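PDB 4C65: ochratoxinase from Aspergillus niger, which hydrolyses the mycotoxin ochratoxin A to ochratoxin alpha and L-phenylalanine, acting as a zinc-dependent carboxypeptidase of the amidohydrolase superfamily with a preference for C-terminal aromatic residues. Local coordinates for residues His265-Asp270 with Gln311-Ser316; Glu275-Lys280 with Ala327-Ala332; Arg240-His245 with Ala258-Leu263; Asn80-Gly85 with Ala147-Ile152; Glu346-Val351 with Asp401-Gln406. All blocks are in the same frame, centred on the assembly; numbering follows the deposited sequence.

Contact 1: His265-Asp270 with Gln311-Ser316; sequences HVSYAD and QALADS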
# COMPACT_ATOMS: atom_id res chain seq x y z
N HIS A 265 -8.23 35.60 -16.18
CA HIS A 265 -9.61 35.72 -16.59
C HIS A 265 -10.29 36.92 -15.95
O HIS A 265 -10.70 37.85 -16.65
CB HIS A 265 -10.41 34.43 -16.32
CG HIS A 265 -9.63 33.18 -16.59
ND1 HIS A 265 -9.13 32.88 -17.83
CD2 HIS A 265 -9.24 32.18 -15.77
CE1 HIS A 265 -8.46 31.74 -17.77
NE2 HIS A 265 -8.52 31.29 -16.53
N VAL A 266 -10.42 36.87 -14.63
CA VAL A 266 -10.92 37.98 -13.84
C VAL A 266 -12.26 38.47 -14.35
O VAL A 266 -12.55 39.66 -14.29
CB VAL A 266 -9.92 39.15 -13.77
CG1 VAL A 266 -9.90 39.71 -12.36
CG2 VAL A 266 -8.51 38.72 -14.13
N SER A 267 -13.10 37.53 -14.74
CA SER A 267 -14.34 37.83 -15.46
C SER A 267 -15.34 38.77 -14.77
O SER A 267 -16.13 39.42 -15.45
CB SER A 267 -15.06 36.52 -15.82
OG SER A 267 -14.18 35.68 -16.55
N TYR A 268 -15.34 38.82 -13.44
CA TYR A 268 -16.30 39.68 -12.73
C TYR A 268 -15.60 40.81 -11.98
O TYR A 268 -16.09 41.29 -10.95
CB TYR A 268 -17.21 38.83 -11.81
CG TYR A 268 -18.20 38.02 -12.58
CD1 TYR A 268 -19.45 38.55 -12.93
CD2 TYR A 268 -17.89 36.76 -13.02
CE1 TYR A 268 -20.35 37.82 -13.68
CE2 TYR A 268 -18.78 36.03 -13.78
CZ TYR A 268 -20.00 36.56 -14.11
OH TYR A 268 -20.87 35.81 -14.86
N ALA A 269 -14.45 41.22 -12.48
CA ALA A 269 -13.77 42.39 -11.95
C ALA A 269 -14.64 43.61 -12.17
O ALA A 269 -15.14 43.83 -13.26
CB ALA A 269 -12.44 42.59 -12.62
N ASP A 270 -14.84 44.38 -11.12
CA ASP A 270 -15.62 45.61 -11.19
C ASP A 270 -14.75 46.72 -10.64
O ASP A 270 -13.56 46.51 -10.41
CB ASP A 270 -16.91 45.48 -10.39
CG ASP A 270 -16.67 45.11 -8.95
OD1 ASP A 270 -15.51 45.06 -8.50
OD2 ASP A 270 -17.67 44.87 -8.24
N GLN A 311 -22.71 33.31 -22.39
CA GLN A 311 -22.75 34.64 -22.98
C GLN A 311 -22.74 35.74 -21.95
O GLN A 311 -22.10 36.77 -22.15
CB GLN A 311 -23.97 34.81 -23.86
CG GLN A 311 -23.78 34.24 -25.24
CD GLN A 311 -25.03 34.40 -26.09
OE1 GLN A 311 -26.12 33.98 -25.69
NE2 GLN A 311 -24.87 34.99 -27.27
N ALA A 312 -23.48 35.53 -20.87
CA ALA A 312 -23.53 36.46 -19.75
C ALA A 312 -22.13 36.64 -19.19
O ALA A 312 -21.72 37.76 -18.89
CB ALA A 312 -24.47 35.94 -18.67
N LEU A 313 -21.42 35.53 -19.01
CA LEU A 313 -20.05 35.56 -18.50
C LEU A 313 -19.10 36.24 -19.50
O LEU A 313 -18.27 37.03 -19.10
CB LEU A 313 -19.55 34.14 -18.19
CG LEU A 313 -18.18 34.03 -17.51
CD1 LEU A 313 -18.12 32.76 -16.67
CD2 LEU A 313 -17.03 34.06 -18.52
N ALA A 314 -19.24 35.93 -20.78
CA ALA A 314 -18.48 36.60 -21.84
C ALA A 314 -18.68 38.12 -21.81
O ALA A 314 -17.71 38.85 -21.89
CB ALA A 314 -18.87 36.05 -23.21
N ASP A 315 -19.91 38.58 -21.62
CA ASP A 315 -20.20 40.01 -21.48
C ASP A 315 -19.58 40.64 -20.26
O ASP A 315 -18.93 41.68 -20.37
CB ASP A 315 -21.71 40.28 -21.44
CG ASP A 315 -22.39 39.89 -22.72
OD1 ASP A 315 -21.67 39.57 -23.65
OD2 ASP A 315 -23.62 39.81 -22.79
N SER A 316 -19.75 40.01 -19.09
CA SER A 316 -19.09 40.48 -17.87
C SER A 316 -17.59 40.54 -18.05
O SER A 316 -16.95 41.52 -17.68
CB SER A 316 -19.38 39.56 -16.71
OG SER A 316 -20.77 39.36 -16.59
O HOH W 1 -17.59 42.99 -15.19
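Tyr268 and Ser316 have the nearest CA atoms of the two segments, 5.9 Å apart, where a loop comes up against one side of a helix. The loop bends in a type I beta turn from Val266 to Ala269, closed by the bond from Ala269 N to Val266 O; 311-316 is regular helix, as the bonds from Asp315 N to Gln311 O and from Ser316 N to Ala312 O attest. No direct hydrogen bond joins the segments, and Ser267 O and Ser316 O, 3.2 Å apart, are both acceptors. Water 1 supplies a polar link by donating to Ala269 O and, at 3.0 Å, to Ser316 O.

The loop follows strand 262-263 of the TIM barrel, and its first residue, His265, is a zinc ligand; the turn therefore packs the exit of a metal-bearing strand onto helix 304-327.

Among the side chains, the Tyr268 ring is the main element. Ser316 CB lies over one face, 4.1 Å from the ring centroid and 28° off the normal, a CH-pi contact. Ser316 OG is 3.3 Å from Tyr268 CE1 but bonds within its own helix, to Ala312 O at 3.0 Å; it and Ser316 N reach that oxygen from opposite faces of the carbonyl plane. With CG anti to its carbonyl carbon (chi1 -72°), Tyr268 leaves the backbone alongside the helix, and its ring then carries the hydroxyl to 3.7 Å from Leu313 CA. Leu313 CD2 touches Ser267 OG at 3.8 Å, while that hydroxyl is hydrogen-bonded to His247 ND1.

Contact 2: Glu275-Lys280 with Ala327-Ala332; sequences ELMKEK and AGVTIA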
# COMPACT_ATOMS: atom_id res chain seq x y z
N GLU A 275 -9.45 49.00 -8.57
CA GLU A 275 -8.76 49.83 -7.59
C GLU A 275 -7.85 49.02 -6.69
O GLU A 275 -6.71 49.41 -6.45
CB GLU A 275 -9.77 50.62 -6.74
CG GLU A 275 -10.46 51.72 -7.51
CD GLU A 275 -9.47 52.53 -8.34
OE1 GLU A 275 -8.48 53.03 -7.74
OE2 GLU A 275 -9.66 52.65 -9.58
N LEU A 276 -8.35 47.89 -6.18
CA LEU A 276 -7.54 47.01 -5.36
C LEU A 276 -6.31 46.52 -6.11
O LEU A 276 -5.22 46.43 -5.53
CB LEU A 276 -8.33 45.79 -4.85
CG LEU A 276 -9.15 46.01 -3.58
CD1 LEU A 276 -10.04 44.80 -3.32
CD2 LEU A 276 -8.26 46.26 -2.38
N MET A 277 -6.49 46.16 -7.38
CA MET A 277 -5.39 45.61 -8.15
C MET A 277 -4.32 46.66 -8.43
O MET A 277 -3.12 46.35 -8.46
CB MET A 277 -5.91 45.01 -9.46
CG MET A 277 -6.69 43.71 -9.26
SD MET A 277 -7.34 43.08 -10.81
CE MET A 277 -5.86 42.31 -11.50
N LYS A 278 -4.75 47.90 -8.63
CA LYS A 278 -3.83 49.03 -8.78
C LYS A 278 -3.08 49.29 -7.50
O LYS A 278 -1.87 49.43 -7.50
CB LYS A 278 -4.58 50.28 -9.18
CG LYS A 278 -4.90 50.35 -10.66
CD LYS A 278 -5.25 51.76 -11.08
CE LYS A 278 -6.66 52.12 -10.66
NZ LYS A 278 -6.85 53.61 -10.66
N GLU A 279 -3.83 49.35 -6.40
CA GLU A 279 -3.32 49.60 -5.05
C GLU A 279 -2.25 48.60 -4.67
O GLU A 279 -1.19 48.97 -4.18
CB GLU A 279 -4.48 49.49 -4.04
CG GLU A 279 -4.97 50.76 -3.38
CD GLU A 279 -6.31 50.49 -2.68
OE1 GLU A 279 -6.29 49.51 -1.87
OE2 GLU A 279 -7.35 51.19 -2.94
N LYS A 280 -2.51 47.34 -4.93
CA LYS A 280 -1.61 46.26 -4.50
C LYS A 280 -0.65 45.77 -5.57
O LYS A 280 0.15 44.88 -5.31
CB LYS A 280 -2.45 45.10 -3.99
CG LYS A 280 -3.25 45.43 -2.73
CD LYS A 280 -4.17 44.26 -2.39
CE LYS A 280 -4.87 44.46 -1.07
NZ LYS A 280 -3.97 44.48 0.10
N ALA A 327 -9.33 51.92 -16.28
CA ALA A 327 -8.94 52.34 -14.93
C ALA A 327 -7.43 52.36 -14.70
O ALA A 327 -6.96 52.81 -13.67
CB ALA A 327 -9.59 51.44 -13.90
N GLY A 328 -6.66 51.86 -15.65
CA GLY A 328 -5.21 51.90 -15.55
C GLY A 328 -4.60 50.78 -14.72
O GLY A 328 -3.49 50.90 -14.24
N VAL A 329 -5.31 49.66 -14.58
CA VAL A 329 -4.75 48.41 -14.01
C VAL A 329 -3.64 47.91 -14.92
O VAL A 329 -3.77 48.00 -16.14
CB VAL A 329 -5.82 47.30 -13.92
CG1 VAL A 329 -5.24 46.03 -13.29
CG2 VAL A 329 -7.02 47.79 -13.11
N THR A 330 -2.56 47.42 -14.34
CA THR A 330 -1.46 46.90 -15.12
C THR A 330 -1.84 45.55 -15.76
O THR A 330 -2.24 44.62 -15.06
CB THR A 330 -0.24 46.67 -14.24
OG1 THR A 330 0.10 47.88 -13.58
CG2 THR A 330 0.94 46.20 -15.08
N ILE A 331 -1.72 45.47 -17.08
CA ILE A 331 -2.21 44.34 -17.82
C ILE A 331 -1.09 43.64 -18.56
O ILE A 331 -0.15 44.28 -19.05
CB ILE A 331 -3.30 44.81 -18.80
CG1 ILE A 331 -4.50 45.29 -17.99
CG2 ILE A 331 -3.76 43.69 -19.73
CD1 ILE A 331 -5.21 46.43 -18.63
N ALA A 332 -1.18 42.32 -18.63
CA ALA A 332 -0.32 41.54 -19.52
C ALA A 332 -1.21 40.58 -20.30
O ALA A 332 -2.37 40.35 -19.93
CB ALA A 332 0.73 40.78 -18.75
O HOH W 2 -2.24 46.70 -11.46
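Lys278 and Met277, neighbours on helix 271-280, carry the contact with Ala327, Gly328 and Val329. Lys278 sets out with CG anti to its carbonyl carbon, where CG comes 3.9 Å from Val329 CA. The chain then bends at chi3 (-77°), which places CE 3.1 Å from Ala327 O. The ammonium group beyond it has acceptors in both segments: NZ makes a weak hydrogen bond to Ala327 O at 3.1 Å and a salt bridge to Glu275 OE2 at 3.2 Å, one helical turn back. Its positive charge thus lies at the C-terminal end of helix 304-327, where it would probably offset the partial negative charge of the helix terminus.

Gly328 closes that end as a Schellman motif; its positive phi (83°) turns the chain out of the helix and on to Val329. Val329 has CG1 anti to its backbone N (chi1 -178°). This methyl meets Met277 CB at 4.0 Å and Met277 CE at 4.2 Å, the two side chains crossing obliquely, while the other methyl, CG2, approaches Lys278 CG. Water 2 bridges the backbones, donating to Met277 O and accepting from Thr330 N at 3.0 Å.

Tyr284 of strand 283-285 touches both Met277 and Val329, and Ile256 of helix 249-258 lies against Met277. Ala324 of helix 304-327 packs on Val329, which lies just ahead of barrel strand 331-332.

Contact 3: Arg240-His245 with Ala258-Leu263; sequences RIVSAH and AGCKSL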
# COMPACT_ATOMS: atom_id res chain seq x y z
N ARG A 240 8.65 33.40 -5.32
CA ARG A 240 7.66 33.22 -6.36
C ARG A 240 6.41 34.04 -5.97
O ARG A 240 6.12 34.22 -4.80
CB ARG A 240 7.28 31.78 -6.51
CG ARG A 240 8.17 30.98 -7.44
CD ARG A 240 9.59 30.84 -6.93
NE ARG A 240 10.28 29.81 -7.68
CZ ARG A 240 11.53 29.42 -7.49
NH1 ARG A 240 12.30 29.98 -6.57
NH2 ARG A 240 12.00 28.43 -8.23
N ILE A 241 5.67 34.48 -6.98
CA ILE A 241 4.34 34.97 -6.77
C ILE A 241 3.30 33.92 -7.24
O ILE A 241 3.66 32.91 -7.85
CB ILE A 241 4.11 36.28 -7.51
CG1 ILE A 241 4.29 36.08 -9.01
CG2 ILE A 241 5.04 37.35 -6.95
CD1 ILE A 241 3.59 37.13 -9.84
N VAL A 242 2.05 34.13 -6.85
CA VAL A 242 1.00 33.20 -7.15
C VAL A 242 0.09 33.84 -8.16
O VAL A 242 -0.28 35.00 -8.04
CB VAL A 242 0.20 32.82 -5.90
CG1 VAL A 242 -1.01 31.99 -6.27
CG2 VAL A 242 1.07 32.09 -4.90
N SER A 243 -0.26 33.06 -9.16
CA SER A 243 -1.24 33.44 -10.12
C SER A 243 -2.49 32.65 -9.80
O SER A 243 -2.43 31.43 -9.60
CB SER A 243 -0.76 33.08 -11.54
OG SER A 243 -1.79 33.30 -12.50
N ALA A 244 -3.63 33.34 -9.82
CA ALA A 244 -4.90 32.75 -9.46
C ALA A 244 -5.89 32.79 -10.62
O ALA A 244 -6.20 33.85 -11.13
CB ALA A 244 -5.47 33.51 -8.29
N HIS A 245 -6.38 31.60 -11.00
CA HIS A 245 -7.54 31.44 -11.85
C HIS A 245 -8.76 31.93 -11.08
O HIS A 245 -9.16 31.33 -10.09
CB HIS A 245 -7.67 29.97 -12.24
CG HIS A 245 -8.98 29.59 -12.84
ND1 HIS A 245 -9.12 29.30 -14.17
CD2 HIS A 245 -10.20 29.36 -12.28
CE1 HIS A 245 -10.37 28.96 -14.43
NE2 HIS A 245 -11.04 28.97 -13.29
N ALA A 258 -5.53 37.06 -0.06
CA ALA A 258 -4.48 36.08 0.26
C ALA A 258 -3.08 36.54 -0.14
O ALA A 258 -2.11 36.10 0.46
CB ALA A 258 -4.78 34.76 -0.42
N GLY A 259 -2.99 37.43 -1.14
CA GLY A 259 -1.71 37.99 -1.56
C GLY A 259 -1.27 37.59 -2.95
O GLY A 259 -0.12 37.81 -3.31
N CYS A 260 -2.18 37.00 -3.74
CA CYS A 260 -1.87 36.66 -5.12
C CYS A 260 -1.54 37.94 -5.90
O CYS A 260 -2.12 38.97 -5.63
CB CYS A 260 -3.05 35.94 -5.78
SG CYS A 260 -3.46 34.37 -5.01
N LYS A 261 -0.59 37.84 -6.83
CA LYS A 261 -0.07 39.00 -7.52
C LYS A 261 -0.39 38.98 -8.99
O LYS A 261 -0.08 39.91 -9.70
CB LYS A 261 1.42 39.14 -7.29
CG LYS A 261 1.76 39.50 -5.86
CD LYS A 261 1.22 40.86 -5.44
CE LYS A 261 2.33 41.82 -5.08
NZ LYS A 261 2.43 42.99 -6.00
N SER A 262 -1.04 37.93 -9.45
CA SER A 262 -1.48 37.84 -10.83
C SER A 262 -2.82 37.15 -10.87
O SER A 262 -3.03 36.16 -10.18
CB SER A 262 -0.42 37.08 -11.64
OG SER A 262 -0.82 36.85 -12.98
N LEU A 263 -3.77 37.68 -11.62
CA LEU A 263 -5.08 37.06 -11.71
C LEU A 263 -5.38 36.77 -13.15
O LEU A 263 -5.12 37.61 -14.03
CB LEU A 263 -6.16 37.99 -11.15
CG LEU A 263 -5.96 38.40 -9.71
CD1 LEU A 263 -7.04 39.41 -9.33
CD2 LEU A 263 -5.97 37.21 -8.78
O HOH W 3 1.90 36.21 -4.75
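Val242 CG1, anti to its backbone N (chi1 172°), and Cys260 SG, anti to its carbonyl carbon (chi1 -63°), are brought together at 3.6 Å. The same sulfur also touches Ala244 CB, which in turn lies 3.8 Å from Leu263 CD2, so these four residues make one continuous apolar face. On the other face, Ser243 and Ser262 both hold OG anti to the backbone N. Their hydroxyls lie 3.7 Å apart; each is instead hydrogen-bonded to Glu264 OE2, and Ser262 OG also to Arg113. Toward the N-terminal end of 240-245, Ile241 and Lys261 cross at about a right angle, with Ile241 CD1 3.9 Å from Lys261 CB, before the lysine chain bends away toward the carbonyls of Lys280 and Gly281.

Backbone bonds fix the register. Val242 O accepts from Lys261 N at 3.1 Å, in the carbonyl plane, and weakly from Ser262 N; Ala244 N donates to Ser262 O at 2.9 Å with an N-H...O angle of 160°. Ser243 pairs with Ser262 and Ala244 with Leu263 in parallel bridges. Water 3 accepts from Val242 N and donates to Gly259 O, in the Schellman turn ending the connecting helix.

Ala255 of that helix packs on Ala244, Cys260 and Leu263, and Val232 and Ala235 of helix 225-237 on Val242. Strand 242-246, helix 249-258 and strand 262-263 form a beta-alpha-beta unit of the TIM barrel. His245 lies near the end of the first strand, and His265 follows strand 262-263; both bind zinc, as expected with an amidohydrolase metal site at the C-terminal strand ends.

Contact 4: Asn80-Gly85 with Ala147-Ile152; sequences NDYTSG and AGHGDI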
# COMPACT_ATOMS: atom_id res chain seq x y z
N ASN A 80 -11.60 14.16 -24.52
CA ASN A 80 -11.91 15.57 -24.77
C ASN A 80 -11.92 16.47 -23.54
O ASN A 80 -11.94 17.67 -23.69
CB ASN A 80 -13.24 15.66 -25.52
CG ASN A 80 -13.12 15.18 -26.97
OD1 ASN A 80 -12.05 15.25 -27.58
ND2 ASN A 80 -14.21 14.70 -27.51
N ASP A 81 -11.87 15.90 -22.33
CA ASP A 81 -11.74 16.68 -21.10
C ASP A 81 -10.36 16.50 -20.45
O ASP A 81 -9.41 16.04 -21.10
CB ASP A 81 -12.88 16.34 -20.13
CG ASP A 81 -12.79 14.92 -19.59
OD1 ASP A 81 -11.81 14.20 -19.87
OD2 ASP A 81 -13.71 14.52 -18.86
N TYR A 82 -10.24 16.85 -19.17
CA TYR A 82 -8.97 16.73 -18.45
C TYR A 82 -8.48 15.29 -18.24
O TYR A 82 -7.37 15.07 -17.73
CB TYR A 82 -9.05 17.45 -17.10
CG TYR A 82 -8.98 18.96 -17.15
CD1 TYR A 82 -8.48 19.64 -18.28
CD2 TYR A 82 -9.35 19.73 -16.03
CE1 TYR A 82 -8.39 21.02 -18.30
CE2 TYR A 82 -9.25 21.13 -16.04
CZ TYR A 82 -8.77 21.76 -17.17
OH TYR A 82 -8.68 23.14 -17.18
N THR A 83 -9.29 14.30 -18.64
CA THR A 83 -8.87 12.90 -18.60
C THR A 83 -7.61 12.70 -19.44
O THR A 83 -6.80 11.83 -19.12
CB THR A 83 -9.99 11.94 -19.06
OG1 THR A 83 -11.18 12.20 -18.30
CG2 THR A 83 -9.60 10.49 -18.85
N SER A 84 -7.44 13.47 -20.52
CA SER A 84 -6.30 13.28 -21.41
C SER A 84 -5.01 13.66 -20.71
O SER A 84 -3.96 13.11 -20.98
CB SER A 84 -6.45 14.03 -22.74
OG SER A 84 -6.52 15.42 -22.55
N GLY A 85 -5.10 14.59 -19.78
CA GLY A 85 -3.92 15.00 -19.02
C GLY A 85 -3.39 13.84 -18.20
O GLY A 85 -2.19 13.70 -18.03
N ALA A 147 -12.56 18.47 -5.90
CA ALA A 147 -13.79 19.11 -6.46
C ALA A 147 -13.56 20.55 -6.93
O ALA A 147 -14.49 21.32 -7.07
CB ALA A 147 -14.95 19.06 -5.47
N GLY A 148 -12.30 20.88 -7.18
CA GLY A 148 -11.96 22.19 -7.75
C GLY A 148 -11.77 22.11 -9.24
O GLY A 148 -12.02 21.08 -9.85
N HIS A 149 -11.34 23.20 -9.83
CA HIS A 149 -11.28 23.30 -11.27
C HIS A 149 -10.21 22.42 -11.88
O HIS A 149 -10.32 22.00 -13.01
CB HIS A 149 -11.08 24.74 -11.70
CG HIS A 149 -11.01 24.93 -13.18
ND1 HIS A 149 -11.93 24.37 -14.05
CD2 HIS A 149 -10.14 25.62 -13.96
CE1 HIS A 149 -11.64 24.71 -15.29
NE2 HIS A 149 -10.55 25.45 -15.26
N GLY A 150 -9.21 22.08 -11.09
CA GLY A 150 -8.24 21.10 -11.51
C GLY A 150 -8.68 19.65 -11.38
O GLY A 150 -8.01 18.77 -11.94
N ASP A 151 -9.77 19.37 -10.67
CA ASP A 151 -10.18 17.98 -10.50
C ASP A 151 -10.77 17.41 -11.81
O ASP A 151 -11.33 18.15 -12.61
CB ASP A 151 -11.17 17.89 -9.34
CG ASP A 151 -11.26 16.51 -8.75
OD1 ASP A 151 -10.83 15.51 -9.39
OD2 ASP A 151 -11.82 16.39 -7.63
N ILE A 152 -10.58 16.11 -12.05
CA ILE A 152 -11.17 15.44 -13.22
C ILE A 152 -12.44 14.73 -12.75
O ILE A 152 -12.42 13.59 -12.33
CB ILE A 152 -10.21 14.42 -13.85
CG1 ILE A 152 -8.92 15.10 -14.24
CG2 ILE A 152 -10.84 13.80 -15.09
CD1 ILE A 152 -7.76 14.15 -14.48
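Tyr82 and Ile152 bury the most surface here, followed by His149. Tyr82 CB meets Ile152 CG1 at 3.7 Å, the nearest approach between these two side chains, and their CA atoms, 5.8 Å apart, are the nearest across the segments. Ile152 inserts its branches against the start of the helix: CD1 lies 3.4 Å from Tyr82 O, and CG2, anti to its backbone N, meets Thr83 OG1 at 3.6 Å. The Tyr82 ring reaches the turn at His149. Its edge faces a carbonyl, with His149 O in the ring plane and 3.3 Å from Tyr82 CE2. Farther out, Tyr82 OH comes 3.5 Å from His149 NE2, but no hydrogen bond crosses the contact; the two rings lie obliquely, their planes at 56°.

Each segment is braced internally. Asp81 OD1 caps the helix start, accepting from Thr83 N at 2.8 Å from above the carboxylate plane and from Thr83 OG1 at 2.6 Å on the syn side. Across the contact, 147-152 folds through a type I turn from Gly148 to Asp151, and Asp151 OD2 accepts from Ala147 N with its anti lone pair.

His149 stacks its ring on the zinc ligand His245, so the loop borders the metal site. Asp151 OD1 forms a salt bridge with Arg197 of a second subunit; Asp81 OD2 is hydrogen-bonded to Tyr78 OH, and Thr83 OG1 to Tyr79 OH, of a third subunit. The loop runs from strand 142-144 to helix 157-164, whose Val160 and Tyr164 pack on Ile152, while 80-85 spans the loop before helix 83-87 and its first residues.

Contact 5: Glu346-Val351 with Asp401-Gln406; sequences ELQFAV and DIKVFQ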
# COMPACT_ATOMS: atom_id res chain seq x y z
N GLU A 346 -4.43 37.24 -29.23
CA GLU A 346 -4.68 37.93 -27.98
C GLU A 346 -4.34 39.41 -28.11
O GLU A 346 -4.98 40.26 -27.45
CB GLU A 346 -3.88 37.29 -26.84
CG GLU A 346 -4.32 37.72 -25.45
CD GLU A 346 -5.74 37.31 -25.12
OE1 GLU A 346 -6.29 36.38 -25.74
OE2 GLU A 346 -6.31 37.93 -24.19
N LEU A 347 -3.35 39.73 -28.94
CA LEU A 347 -3.01 41.13 -29.20
C LEU A 347 -4.16 41.81 -29.94
O LEU A 347 -4.53 42.93 -29.62
CB LEU A 347 -1.71 41.25 -30.00
CG LEU A 347 -0.43 40.97 -29.20
CD1 LEU A 347 0.60 40.31 -30.08
CD2 LEU A 347 0.15 42.24 -28.60
N GLN A 348 -4.70 41.12 -30.93
CA GLN A 348 -5.87 41.60 -31.65
C GLN A 348 -7.03 41.91 -30.70
O GLN A 348 -7.63 42.96 -30.78
CB GLN A 348 -6.30 40.56 -32.67
CG GLN A 348 -7.59 40.92 -33.36
CD GLN A 348 -7.95 39.97 -34.48
OE1 GLN A 348 -7.10 39.39 -35.14
NE2 GLN A 348 -9.23 39.90 -34.76
N PHE A 349 -7.28 41.01 -29.75
CA PHE A 349 -8.37 41.20 -28.83
C PHE A 349 -8.10 42.29 -27.84
O PHE A 349 -9.02 42.99 -27.44
CB PHE A 349 -8.75 39.89 -28.12
CG PHE A 349 -9.19 38.79 -29.06
CD1 PHE A 349 -10.07 39.05 -30.09
CD2 PHE A 349 -8.73 37.48 -28.88
CE1 PHE A 349 -10.48 38.04 -30.93
CE2 PHE A 349 -9.13 36.47 -29.72
CZ PHE A 349 -10.01 36.75 -30.75
N ALA A 350 -6.84 42.47 -27.44
CA ALA A 350 -6.47 43.59 -26.58
C ALA A 350 -6.88 44.93 -27.21
O ALA A 350 -7.38 45.83 -26.52
CB ALA A 350 -4.99 43.57 -26.31
N VAL A 351 -6.69 45.05 -28.52
CA VAL A 351 -7.07 46.25 -29.24
C VAL A 351 -8.57 46.28 -29.51
O VAL A 351 -9.26 47.21 -29.09
CB VAL A 351 -6.29 46.37 -30.59
CG1 VAL A 351 -6.78 47.55 -31.41
CG2 VAL A 351 -4.79 46.49 -30.32
N ASP A 401 -1.26 47.88 -37.95
CA ASP A 401 -2.14 46.72 -37.99
C ASP A 401 -1.65 45.65 -37.02
O ASP A 401 -0.67 44.95 -37.29
CB ASP A 401 -2.21 46.16 -39.42
CG ASP A 401 -3.20 44.99 -39.57
OD1 ASP A 401 -4.03 44.74 -38.66
OD2 ASP A 401 -3.13 44.32 -40.62
N ILE A 402 -2.37 45.51 -35.92
CA ILE A 402 -1.99 44.56 -34.88
C ILE A 402 -2.06 43.08 -35.34
O ILE A 402 -1.42 42.22 -34.75
CB ILE A 402 -2.82 44.78 -33.60
CG1 ILE A 402 -2.10 44.23 -32.37
CG2 ILE A 402 -4.23 44.22 -33.73
CD1 ILE A 402 -0.96 45.12 -31.88
N LYS A 403 -2.81 42.81 -36.40
CA LYS A 403 -2.91 41.47 -36.95
C LYS A 403 -1.64 41.00 -37.68
O LYS A 403 -1.57 39.86 -38.13
CB LYS A 403 -4.07 41.38 -37.94
CG LYS A 403 -5.42 41.64 -37.32
CD LYS A 403 -6.52 41.44 -38.36
CE LYS A 403 -7.82 41.96 -37.82
NZ LYS A 403 -8.84 41.99 -38.89
N VAL A 404 -0.68 41.89 -37.86
CA VAL A 404 0.57 41.54 -38.52
C VAL A 404 1.24 40.34 -37.83
O VAL A 404 1.78 39.45 -38.50
CB VAL A 404 1.51 42.76 -38.59
CG1 VAL A 404 2.93 42.33 -38.93
CG2 VAL A 404 1.01 43.74 -39.66
N PHE A 405 1.15 40.31 -36.50
CA PHE A 405 1.72 39.22 -35.71
C PHE A 405 1.13 37.84 -36.04
O PHE A 405 1.71 36.82 -35.71
CB PHE A 405 1.52 39.49 -34.23
CG PHE A 405 2.26 40.67 -33.73
CD1 PHE A 405 3.64 40.64 -33.62
CD2 PHE A 405 1.59 41.81 -33.33
CE1 PHE A 405 4.33 41.74 -33.13
CE2 PHE A 405 2.27 42.91 -32.85
CZ PHE A 405 3.65 42.87 -32.75
N GLN A 406 -0.02 37.80 -36.69
CA GLN A 406 -0.64 36.53 -37.06
C GLN A 406 -0.05 35.89 -38.32
O GLN A 406 -0.45 34.78 -38.66
CB GLN A 406 -2.16 36.69 -37.20
CG GLN A 406 -2.84 36.92 -35.85
CD GLN A 406 -4.25 37.39 -36.01
OE1 GLN A 406 -5.01 36.84 -36.79
NE2 GLN A 406 -4.62 38.44 -35.28
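Gln348 and Gln406 present their amides to each other nearly coplanar, the planes 16° apart although the side chains cross at about a right angle. Here helix 344-354 of the amidohydrolase fold packs against the connection between strands 391-394 and 411-416; within that connection, 401-406 begins with an Asx turn (Lys403 N to Asp401 OD1) and ends in a 3-10 segment, 404-406.

Ile402 is the central apolar residue of 401-406. Its CG1, anti to the backbone N, points at Leu347 CB, 3.8 Å away, while CG2 sits between backbone N and carbonyl carbon and comes to 3.7 Å from Gln348 CA. Val351, a turn farther along the helix, slides past Ile402 in the opposite direction, with its CG2 4.1 Å from Ile402 CG1. The nearest CA atoms are those of Gln348 and Ile402, 5.9 Å apart.

Leu347 and Phe405 cross at about a right angle. Leu347 CD1 lies 4.2 Å from the ring centroid, a CH-pi contact that is off-centre, 30° from the normal, and displaced toward CD2. Pro398 and Ala344 also touch Phe405, and Pro358 touches Ile402.

On the more open side, Lys403 runs past Gln348 at a slant, its aliphatic CG 3.6 Å from Gln348 OE1. That oxygen also receives the one direct hydrogen bond between the segments, from Gln406 NE2, at 2.7 Å with an N-H...O angle of 168° and with the donor in the carbonyl plane.

Contact 3 is the most deeply placed, a buried strand pair held by backbone bonds; contact 4 is also largely buried, though Tyr82 is exposed and other subunits reach both of its segments. Contacts 1, 2 and 5 are partly buried and rely on helix packing. Contacts 1 and 2 share helix 304-327 and each adds a bridging water, whereas contact 5 combines an apolar centre at Ile402 with an amide-amide bond. Contacts 1, 3 and 4 converge at the metal site: His245 ND1 lies 3.1 Å from His265 NE2, and His245 CE1 3.4 Å from His149 CD2. Contact 2 meets contact 3 at Lys261 and through Met277 on Leu263; contact 5 stands away from the metal site.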